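Local coordinates for purine nucleoside phosphorylase (Anopheles gambiae, PDB 2P4S), which cleaves inosine, guanosine and their 2'-deoxy forms with phosphate, yielding the free purine base and a pentose 1-phosphate for purine salvage, and works as a homotrimer, at residues Pro142-Ala147 with Gly168-Tyr173; Ala198-Gly203 with Gly303-His308; Ser132-Thr137 with Val150-Phe155. All coordinates share one frame; numbering follows the deposited sequence.

Contact 1: Pro142-Ala147 with Gly168-Tyr173; sequences PVSTVA and GRFHHY. With DIH (7-[[(3R,4R)-3-(hydroxymethyl)-4-oxidanyl-pyrrolidin-1-ium-1-yl]methyl]-3,5-dihydropyrrolo[3,2-d]pyrimidin-4-one), chain F; PO4 (phosphate ion), chain D.
Pro-142 sets CB over the centre of one face of the Phe-170 ring, crossing it at about a right angle: CB stands 3.6 Å from the ring centroid, 6° off the normal, a CH-pi contact, and Pro-142 CG reaches Phe-170 CE2 at 3.8 Å. Pro-142 O touches Phe-170 CZ at 3.3 Å. Ser-144 OG donates to Arg-169 O at 3.0 Å, coming from above the carbonyl plane. Water 1 extends this tie, accepting from Val-146 N and probably donating to the same Arg-169 O.

Val-146 can be followed outward to the edge of the Tyr-173 phenol. Its CB is 4.1 Å from OH; CG1 nears the same oxygen, and CG2 comes closer, 3.3 Å from OH and 3.7 Å from CE1 of Tyr-173. With CG1 anti to the backbone N (chi1 180°), CG2 is left beside that N and faces Tyr-173. The Tyr-173 hydroxyl donates to O3' of the bound inhibitor DIH at 2.7 Å, while Arg-169, salt-bridged to Glu-309, turns NH1 to the phosphate. Phe-244 of a second subunit packs on Val-146 and Tyr-173, placing this phosphate-binding loop, whose Tyr-173 holds the inhibitor hydroxyl that probably mimics one of the nucleoside sugar, against the subunit boundary.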
loop_
_atom_site.group_PDB
_atom_site.type_symbol
_atom_site.label_atom_id
_atom_site.label_comp_id
_atom_site.label_asym_id
_atom_site.label_seq_id
_atom_site.Cartn_x
_atom_site.Cartn_y
_atom_site.Cartn_z
ATOM N N PRO A 142 12.161 13.708 16.746
ATOM C CA PRO A 142 12.586 12.319 16.648
ATOM C C PRO A 142 14.103 12.262 16.653
ATOM O O PRO A 142 14.784 13.280 16.479
ATOM C CB PRO A 142 12.055 11.869 15.271
ATOM C CG PRO A 142 11.072 12.889 14.838
ATOM C CD PRO A 142 11.488 14.179 15.515
ATOM N N VAL A 143 14.636 11.085 16.875
ATOM C CA VAL A 143 16.067 10.883 16.790
ATOM C C VAL A 143 16.389 9.930 15.635
ATOM O O VAL A 143 15.588 9.050 15.291
ATOM C CB VAL A 143 16.647 10.374 18.132
ATOM C CG1 VAL A 143 16.379 11.436 19.304
ATOM C CG2 VAL A 143 16.102 8.999 18.490
ATOM N N SER A 144 17.569 10.101 15.049
ATOM C CA SER A 144 18.071 9.204 13.974
ATOM C C SER A 144 18.670 7.934 14.561
ATOM O O SER A 144 19.593 8.014 15.338
ATOM C CB SER A 144 19.118 9.945 13.140
ATOM O OG SER A 144 18.502 11.007 12.451
ATOM N N THR A 145 18.151 6.759 14.218
ATOM C CA THR A 145 18.677 5.495 14.806
ATOM C C THR A 145 19.556 4.731 13.793
ATOM O O THR A 145 20.145 3.704 14.116
ATOM C CB THR A 145 17.558 4.574 15.371
ATOM O OG1 THR A 145 16.756 4.053 14.299
ATOM C CG2 THR A 145 16.606 5.324 16.389
ATOM N N VAL A 146 19.664 5.270 12.576
ATOM C CA VAL A 146 20.369 4.614 11.461
ATOM C C VAL A 146 21.869 4.932 11.439
ATOM O O VAL A 146 22.254 6.093 11.508
ATOM C CB VAL A 146 19.610 4.863 10.088
ATOM C CG1 VAL A 146 20.314 4.202 8.910
ATOM C CG2 VAL A 146 18.226 4.286 10.214
ATOM N N ALA A 147 22.722 3.904 11.357
ATOM C CA ALA A 147 24.167 4.152 11.262
ATOM C C ALA A 147 24.474 5.210 10.187
ATOM O O ALA A 147 23.913 5.149 9.092
ATOM C CB ALA A 147 24.944 2.842 10.974
ATOM N N GLY A 168 21.511 13.814 8.854
ATOM C CA GLY A 168 20.769 12.614 9.235
ATOM C C GLY A 168 19.283 12.852 9.164
ATOM O O GLY A 168 18.814 13.957 9.441
ATOM N N ARG A 169 18.522 11.816 8.816
ATOM C CA ARG A 169 17.065 11.940 8.744
ATOM C C ARG A 169 16.351 10.765 9.445
ATOM O O ARG A 169 17.003 9.941 10.104
ATOM C CB ARG A 169 16.589 12.098 7.277
ATOM C CG ARG A 169 16.842 10.866 6.389
ATOM C CD ARG A 169 15.700 10.540 5.406
ATOM N NE ARG A 169 15.470 11.552 4.371
ATOM C CZ ARG A 169 16.320 11.822 3.382
ATOM N NH1 ARG A 169 17.458 11.131 3.256
ATOM N NH2 ARG A 169 16.016 12.776 2.500
ATOM N N PHE A 170 15.015 10.738 9.295
ATOM C CA PHE A 170 14.069 9.786 9.916
ATOM C C PHE A 170 13.369 8.981 8.829
ATOM O O PHE A 170 12.926 9.550 7.816
ATOM C CB PHE A 170 12.981 10.540 10.740
ATOM C CG PHE A 170 13.552 11.624 11.608
ATOM C CD1 PHE A 170 14.634 11.346 12.470
ATOM C CD2 PHE A 170 13.087 12.937 11.520
ATOM C CE1 PHE A 170 15.190 12.360 13.254
ATOM C CE2 PHE A 170 13.665 13.951 12.331
ATOM C CZ PHE A 170 14.698 13.661 13.178
ATOM N N HIS A 171 13.229 7.681 9.065
ATOM C CA HIS A 171 12.683 6.777 8.060
ATOM C C HIS A 171 11.523 6.039 8.650
ATOM O O HIS A 171 11.506 5.754 9.849
ATOM C CB HIS A 171 13.722 5.760 7.613
ATOM C CG HIS A 171 15.083 6.340 7.353
ATOM N ND1 HIS A 171 15.545 6.609 6.079
ATOM C CD2 HIS A 171 16.111 6.634 8.191
ATOM C CE1 HIS A 171 16.782 7.073 6.139
ATOM N NE2 HIS A 171 17.153 7.089 7.412
ATOM N N HIS A 172 10.577 5.708 7.781
ATOM C CA HIS A 172 9.364 5.001 8.147
ATOM C C HIS A 172 9.621 3.619 8.763
ATOM O O HIS A 172 8.913 3.220 9.685
ATOM C CB HIS A 172 8.462 4.912 6.910
ATOM C CG HIS A 172 7.042 4.544 7.204
ATOM N ND1 HIS A 172 6.284 5.172 8.178
ATOM C CD2 HIS A 172 6.221 3.643 6.617
ATOM C CE1 HIS A 172 5.065 4.663 8.184
ATOM N NE2 HIS A 172 4.996 3.749 7.234
ATOM N N TYR A 173 10.620 2.900 8.249
ATOM C CA TYR A 173 11.044 1.589 8.805
ATOM C C TYR A 173 11.594 1.660 10.263
ATOM O O TYR A 173 11.759 0.614 10.940
ATOM C CB TYR A 173 12.052 0.873 7.880
ATOM C CG TYR A 173 13.357 1.618 7.693
ATOM C CD1 TYR A 173 14.309 1.718 8.748
ATOM C CD2 TYR A 173 13.693 2.182 6.453
ATOM C CE1 TYR A 173 15.521 2.415 8.576
ATOM C CE2 TYR A 173 14.894 2.878 6.292
ATOM C CZ TYR A 173 15.810 2.978 7.356
ATOM O OH TYR A 173 17.008 3.684 7.182
HETATM O "O5'" DIH F . 21.345 1.054 3.441
HETATM C "C5'" DIH F . 19.947 1.162 3.773
HETATM C "C4'" DIH F . 19.620 2.635 3.785
HETATM C "C6'" DIH F . 20.032 3.317 2.461
HETATM C "C3'" DIH F . 18.129 2.835 3.946
HETATM O "O3'" DIH F . 17.919 4.028 4.705
HETATM C "C2'" DIH F . 17.645 3.094 2.531
HETATM N "N1'" DIH F . 18.761 3.911 1.958
HETATM C C10 DIH F . 18.583 4.078 0.507
HETATM C C9 DIH F . 18.963 2.932 -0.405
HETATM C C8 DIH F . 20.253 2.715 -0.959
HETATM N N7 DIH F . 20.201 1.610 -1.752
HETATM C C5 DIH F . 18.942 1.099 -1.739
HETATM C C6 DIH F . 18.268 -0.033 -2.436
HETATM O O6 DIH F . 18.910 -0.829 -3.238
HETATM N N1 DIH F . 16.954 -0.180 -2.166
HETATM C C2 DIH F . 16.253 0.633 -1.319
HETATM N N3 DIH F . 16.819 1.681 -0.701
HETATM C C4 DIH F . 18.157 1.919 -0.912
HETATM P P PO4 D . 18.380 7.590 2.857
HETATM O O1 PO4 D . 19.515 8.165 2.072
HETATM O O2 PO4 D . 18.166 8.469 4.090
HETATM O O3 PO4 D . 17.097 7.559 2.113
HETATM O O4 PO4 D . 18.750 6.186 3.232
HETATM O O HOH W 1 17.922 7.470 11.204
#

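Contact 2: Ala198-Gly203 with Gly303-His308; sequences ATNAAG and GMSTVH. With DIH (7-[[(3R,4R)-3-(hydroxymethyl)-4-oxidanyl-pyrrolidin-1-ium-1-yl]methyl]-3,5-dihydropyrrolo[3,2-d]pyrimidin-4-one), chain F; PO4 (phosphate ion), chain D.
Ala-198 CB meets Thr-306 CG2 at 4.1 Å, one of few apolar touches here, and Asn-200 CB approaches Ser-305 OG. At the other end Ala-202 lies across from Gly-303, their CA atoms 4.7 Å apart, as the two backbones run almost oppositely. Asn-200 and Thr-306 cross at about a right angle. Thr-306 itself stands just before helix 307-315, at the N-cap position, but its hydroxyl is turned to its neighbour and makes no capping bond.

Among the polar links, Thr-306 OG1 donates to Ser-305 OG at 2.9 Å, and Ser-305 OG donates onward to phosphate O3 at 2.7 Å, a relay of two hydroxyls with one direction. Ser-305 OG lies between its own backbone N and carbonyl carbon (chi1 74°), the torsion that turns it to the anion. From the strand, Ala-201 N gives phosphate O1 a nearly straight bond, 2.8 Å long with 171° at the hydrogen. Water 2 joins both segments: it accepts from Met-304 N and donates to Ala-201 O and to phosphate O3.

Ligand packing completes the contact. Ala-201 O comes within 3.1 Å of DIH C10, the methylene between pyrrolidine and base, and Gly-303 CA within 3.4 Å of N3. Met-304, extended beyond CG, runs its thioether along the inhibitor, with SD 3.5 Å from C2' and CE near C2 and N3. Gly-203 N lies near N7 of the base.

The phosphate is thus gripped by neutral donors from both segments, with Arg-169 and Ser-118 N adding theirs. Such a setting would hold the anion beside the pyrrolidine ring, consistent with its role as the nucleophile in phosphorolysis.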
loop_
_atom_site.group_PDB
_atom_site.type_symbol
_atom_site.label_atom_id
_atom_site.label_comp_id
_atom_site.label_asym_id
_atom_site.label_seq_id
_atom_site.Cartn_x
_atom_site.Cartn_y
_atom_site.Cartn_z
ATOM N N ALA A 198 16.340 17.964 -0.919
ATOM C CA ALA A 198 16.299 16.624 -0.289
ATOM C C ALA A 198 17.279 15.715 -1.009
ATOM O O ALA A 198 17.248 15.617 -2.251
ATOM C CB ALA A 198 14.901 16.063 -0.314
ATOM N N THR A 199 18.170 15.081 -0.264
ATOM C CA THR A 199 19.167 14.184 -0.850
ATOM C C THR A 199 18.937 12.791 -0.271
ATOM O O THR A 199 18.497 12.651 0.876
ATOM C CB THR A 199 20.597 14.574 -0.509
ATOM O OG1 THR A 199 20.855 14.264 0.867
ATOM C CG2 THR A 199 20.901 16.054 -0.782
ATOM N N ASN A 200 19.242 11.753 -1.028
ATOM C CA ASN A 200 19.185 10.428 -0.430
ATOM C C ASN A 200 20.188 9.541 -1.134
ATOM O O ASN A 200 20.763 9.959 -2.162
ATOM C CB ASN A 200 17.750 9.862 -0.509
ATOM C CG ASN A 200 17.246 9.767 -1.924
ATOM O OD1 ASN A 200 17.846 9.105 -2.776
ATOM N ND2 ASN A 200 16.152 10.432 -2.196
ATOM N N ALA A 201 20.412 8.346 -0.575
ATOM C CA ALA A 201 20.994 7.234 -1.307
ATOM C C ALA A 201 19.895 6.409 -2.017
ATOM O O ALA A 201 18.756 6.354 -1.549
ATOM C CB ALA A 201 21.803 6.326 -0.342
ATOM N N ALA A 202 20.229 5.756 -3.133
ATOM C CA ALA A 202 19.269 4.843 -3.803
ATOM C C ALA A 202 19.956 3.709 -4.554
ATOM O O ALA A 202 21.169 3.785 -4.896
ATOM C CB ALA A 202 18.305 5.599 -4.755
ATOM N N GLY A 203 19.171 2.657 -4.781
ATOM C CA GLY A 203 19.600 1.545 -5.634
ATOM C C GLY A 203 19.283 1.951 -7.063
ATOM O O GLY A 203 18.198 2.493 -7.330
ATOM N N GLY A 303 14.525 3.822 -3.259
ATOM C CA GLY A 303 14.983 4.251 -1.967
ATOM C C GLY A 303 13.945 4.024 -0.901
ATOM O O GLY A 303 12.994 3.289 -1.140
ATOM N N MET A 304 14.123 4.677 0.262
ATOM C CA MET A 304 13.198 4.535 1.400
ATOM C C MET A 304 12.901 5.847 2.137
ATOM O O MET A 304 12.637 5.817 3.335
ATOM C CB MET A 304 13.770 3.531 2.422
ATOM C CG MET A 304 14.082 2.149 1.830
ATOM S SD MET A 304 14.789 1.102 3.066
ATOM C CE MET A 304 15.178 -0.414 2.159
ATOM N N SER A 305 12.926 7.005 1.461
ATOM C CA SER A 305 12.748 8.275 2.168
ATOM C C SER A 305 12.233 9.348 1.216
ATOM O O SER A 305 11.755 9.011 0.111
ATOM C CB SER A 305 14.064 8.697 2.800
ATOM O OG SER A 305 14.943 9.174 1.794
ATOM N N THR A 306 12.309 10.633 1.622
ATOM C CA THR A 306 12.256 11.762 0.628
ATOM C C THR A 306 10.887 12.146 0.083
ATOM O O THR A 306 10.511 13.323 0.141
ATOM C CB THR A 306 13.228 11.490 -0.566
ATOM O OG1 THR A 306 14.542 11.404 -0.033
ATOM C CG2 THR A 306 13.204 12.601 -1.645
ATOM N N VAL A 307 10.150 11.166 -0.429
ATOM C CA VAL A 307 8.892 11.441 -1.177
ATOM C C VAL A 307 7.906 12.284 -0.319
ATOM O O VAL A 307 7.391 13.291 -0.772
ATOM C CB VAL A 307 8.226 10.099 -1.754
ATOM C CG1 VAL A 307 6.738 10.297 -2.129
ATOM C CG2 VAL A 307 8.970 9.622 -2.955
ATOM N N HIS A 308 7.705 11.850 0.932
ATOM C CA HIS A 308 6.804 12.478 1.918
ATOM C C HIS A 308 7.347 13.791 2.446
ATOM O O HIS A 308 6.578 14.677 2.775
ATOM C CB HIS A 308 6.489 11.495 3.090
ATOM C CG HIS A 308 7.688 10.754 3.595
ATOM N ND1 HIS A 308 8.171 9.614 2.985
ATOM C CD2 HIS A 308 8.538 11.022 4.618
ATOM C CE1 HIS A 308 9.270 9.215 3.611
ATOM N NE2 HIS A 308 9.528 10.073 4.584
HETATM O "O5'" DIH F . 21.345 1.054 3.441
HETATM C "C5'" DIH F . 19.947 1.162 3.773
HETATM C "C4'" DIH F . 19.620 2.635 3.785
HETATM C "C6'" DIH F . 20.032 3.317 2.461
HETATM C "C3'" DIH F . 18.129 2.835 3.946
HETATM O "O3'" DIH F . 17.919 4.028 4.705
HETATM C "C2'" DIH F . 17.645 3.094 2.531
HETATM N "N1'" DIH F . 18.761 3.911 1.958
HETATM C C10 DIH F . 18.583 4.078 0.507
HETATM C C9 DIH F . 18.963 2.932 -0.405
HETATM C C8 DIH F . 20.253 2.715 -0.959
HETATM N N7 DIH F . 20.201 1.610 -1.752
HETATM C C5 DIH F . 18.942 1.099 -1.739
HETATM C C6 DIH F . 18.268 -0.033 -2.436
HETATM O O6 DIH F . 18.910 -0.829 -3.238
HETATM N N1 DIH F . 16.954 -0.180 -2.166
HETATM C C2 DIH F . 16.253 0.633 -1.319
HETATM N N3 DIH F . 16.819 1.681 -0.701
HETATM C C4 DIH F . 18.157 1.919 -0.912
HETATM P P PO4 D . 18.380 7.590 2.857
HETATM O O1 PO4 D . 19.515 8.165 2.072
HETATM O O2 PO4 D . 18.166 8.469 4.090
HETATM O O3 PO4 D . 17.097 7.559 2.113
HETATM O O4 PO4 D . 18.750 6.186 3.232
HETATM O O HOH W 2 16.363 6.615 -0.190
#

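Contact 3: Ser132-Thr137 with Val150-Phe155; sequences SFDYET and VGRLVF
An antiparallel ladder joins strand 130-134 to strand 152-158 at one end of the mixed sheet, where the axes of strand parts 132-134 and 152-155 are 169° apart. Phe-133 and Leu-153 form the hydrogen-bonded pair: Phe-133 N reaches Leu-153 O at 2.7 Å and Leu-153 N returns to Phe-133 O at 2.8 Å. Ser-132 with Val-154 and Asp-134 with Arg-152 are the flanking non-hydrogen-bonded pairs.

On the face shared by Ser-132, Asp-134, Arg-152 and Val-154, the Asp-134 carboxylate and the Arg-152 guanidinium lie side by side, their planes 11° apart. Arg-152 NE meets the syn side of Asp-134 OD1 at 3.3 Å, a long, bent salt bridge on a partly solvent-open face. The arginine is stretched from CG to NE, so that its CD also passes Ser-132 OG, and Val-150 CG1 covers one face of the guanidinium.

Gly-151 and Arg-152 both face Gln-167 of strand 161-167, forming a G1 beta bulge with Gly-151 in the positive-phi position where glycine suits the backbone. Tyr-135 lies over it. The Tyr-135 N donates to Gly-151 O at 2.9 Å, and the phenol ring covers the Gly-151–Arg-152 peptide face-on, with Gly-151 CA 3.8 Å from its centroid in a CH-pi contact. Tyr-135 CE1 then passes on to Leu-153 CB.

On the opposite face Phe-133 and Phe-155 meet rim to rim, planes at 80° and centroids 5.8 Å apart; CE2 of Phe-133 touches CD2 of Phe-155. Leu-102 of helix 92-105 packs on Phe-133, Leu-153 and Phe-155.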
loop_
_atom_site.group_PDB
_atom_site.type_symbol
_atom_site.label_atom_id
_atom_site.label_comp_id
_atom_site.label_asym_id
_atom_site.label_seq_id
_atom_site.Cartn_x
_atom_site.Cartn_y
_atom_site.Cartn_z
ATOM N N SER A 132 24.723 24.391 15.984
ATOM C CA SER A 132 24.401 22.986 15.840
ATOM C C SER A 132 23.489 22.515 16.988
ATOM O O SER A 132 23.687 22.901 18.152
ATOM C CB SER A 132 25.687 22.201 15.813
ATOM O OG SER A 132 25.389 20.831 15.620
ATOM N N PHE A 133 22.475 21.724 16.656
ATOM C CA PHE A 133 21.541 21.197 17.657
ATOM C C PHE A 133 21.375 19.693 17.543
ATOM O O PHE A 133 20.769 19.233 16.577
ATOM C CB PHE A 133 20.145 21.810 17.530
ATOM C CG PHE A 133 20.106 23.291 17.628
ATOM C CD1 PHE A 133 19.783 23.910 18.844
ATOM C CD2 PHE A 133 20.364 24.085 16.502
ATOM C CE1 PHE A 133 19.726 25.299 18.933
ATOM C CE2 PHE A 133 20.328 25.476 16.576
ATOM C CZ PHE A 133 20.013 26.092 17.796
ATOM N N ASP A 134 21.871 18.933 18.524
ATOM C CA ASP A 134 21.566 17.507 18.569
ATOM C C ASP A 134 20.065 17.333 18.573
ATOM O O ASP A 134 19.370 18.095 19.247
ATOM C CB ASP A 134 22.201 16.842 19.792
ATOM C CG ASP A 134 23.694 16.645 19.624
ATOM O OD1 ASP A 134 24.229 17.127 18.594
ATOM O OD2 ASP A 134 24.341 16.025 20.509
ATOM N N TYR A 135 19.555 16.366 17.791
ATOM C CA TYR A 135 18.097 16.090 17.741
ATOM C C TYR A 135 17.509 15.790 19.102
ATOM O O TYR A 135 16.370 16.143 19.355
ATOM C CB TYR A 135 17.723 14.948 16.780
ATOM C CG TYR A 135 17.965 15.235 15.287
ATOM C CD1 TYR A 135 18.133 16.565 14.806
ATOM C CD2 TYR A 135 18.016 14.179 14.359
ATOM C CE1 TYR A 135 18.349 16.825 13.435
ATOM C CE2 TYR A 135 18.234 14.415 12.993
ATOM C CZ TYR A 135 18.409 15.726 12.547
ATOM O OH TYR A 135 18.636 15.929 11.241
ATOM N N GLU A 136 18.291 15.134 19.959
ATOM C CA GLU A 136 17.907 14.809 21.354
ATOM C C GLU A 136 17.437 16.022 22.183
ATOM O O GLU A 136 16.569 15.884 23.034
ATOM C CB GLU A 136 19.095 14.161 22.103
ATOM C CG GLU A 136 19.391 12.708 21.729
ATOM C CD GLU A 136 20.033 12.488 20.290
ATOM O OE1 GLU A 136 20.594 13.433 19.647
ATOM O OE2 GLU A 136 19.971 11.323 19.814
ATOM N N THR A 137 18.018 17.192 21.902
ATOM C CA THR A 137 17.773 18.424 22.631
ATOM C C THR A 137 16.663 19.291 22.060
ATOM O O THR A 137 16.222 20.235 22.703
ATOM C CB THR A 137 19.044 19.286 22.717
ATOM O OG1 THR A 137 19.195 20.058 21.514
ATOM C CG2 THR A 137 20.269 18.458 22.949
ATOM N N VAL A 150 24.022 11.121 11.697
ATOM C CA VAL A 150 24.532 11.737 12.947
ATOM C C VAL A 150 23.427 12.249 13.880
ATOM O O VAL A 150 23.503 12.015 15.091
ATOM C CB VAL A 150 25.603 12.846 12.714
ATOM C CG1 VAL A 150 26.042 13.462 14.045
ATOM C CG2 VAL A 150 26.832 12.241 12.004
ATOM N N GLY A 151 22.415 12.923 13.339
ATOM C CA GLY A 151 21.311 13.408 14.159
ATOM C C GLY A 151 21.506 14.803 14.731
ATOM O O GLY A 151 21.339 15.004 15.948
ATOM N N ARG A 152 21.874 15.771 13.883
ATOM C CA ARG A 152 22.012 17.195 14.297
ATOM C C ARG A 152 21.380 18.134 13.271
ATOM O O ARG A 152 21.495 17.889 12.078
ATOM C CB ARG A 152 23.477 17.608 14.406
ATOM C CG ARG A 152 24.234 16.917 15.469
ATOM C CD ARG A 152 25.704 17.298 15.382
ATOM N NE ARG A 152 26.470 16.486 16.324
ATOM C CZ ARG A 152 27.722 16.080 16.124
ATOM N NH1 ARG A 152 28.377 16.409 15.010
ATOM N NH2 ARG A 152 28.316 15.323 17.040
ATOM N N LEU A 153 20.713 19.186 13.752
ATOM C CA LEU A 153 20.274 20.291 12.947
ATOM C C LEU A 153 21.382 21.379 12.949
ATOM O O LEU A 153 21.791 21.868 14.018
ATOM C CB LEU A 153 18.950 20.804 13.500
ATOM C CG LEU A 153 18.119 21.733 12.632
ATOM C CD1 LEU A 153 17.931 21.123 11.212
ATOM C CD2 LEU A 153 16.795 21.973 13.293
ATOM N N VAL A 154 21.925 21.684 11.771
ATOM C CA VAL A 154 23.076 22.565 11.660
ATOM C C VAL A 154 22.659 23.827 10.885
ATOM O O VAL A 154 22.205 23.748 9.730
ATOM C CB VAL A 154 24.296 21.879 11.002
ATOM C CG1 VAL A 154 25.534 22.673 11.203
ATOM C CG2 VAL A 154 24.550 20.544 11.617
ATOM N N PHE A 155 22.757 24.991 11.536
ATOM C CA PHE A 155 22.470 26.265 10.865
ATOM C C PHE A 155 23.839 26.808 10.572
ATOM O O PHE A 155 24.633 26.917 11.468
ATOM C CB PHE A 155 21.717 27.223 11.786
ATOM C CG PHE A 155 20.287 26.843 12.049
ATOM C CD1 PHE A 155 19.248 27.529 11.415
ATOM C CD2 PHE A 155 19.964 25.844 12.983
ATOM C CE1 PHE A 155 17.884 27.191 11.652
ATOM C CE2 PHE A 155 18.639 25.512 13.234
ATOM C CZ PHE A 155 17.574 26.213 12.574
#

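In the fold
Contacts 1 and 2 build neighbouring walls of one active site, their centres 12 Å apart, and both touch DIH and the phosphate. Arg-169 bridges them: its NH2 lies 3.0 Å from Thr-199 O, a probable hydrogen bond, and its CZ packs on Ser-305 OG. Tyr-173 CE2 also touches Met-304 SD at 3.7 Å beside the inhibitor's pyrrolidine. Contact 3 backs contact 1 from the far side, where Tyr-135 OH probably bonds Gly-168 O at 2.7 Å and its ring meets Phe-170 and Ser-144. It does not touch contact 2, whose nearest atoms are about 11 Å away, although both reach the same sheet. The segments of contacts 1 and 3 alternate along the chain.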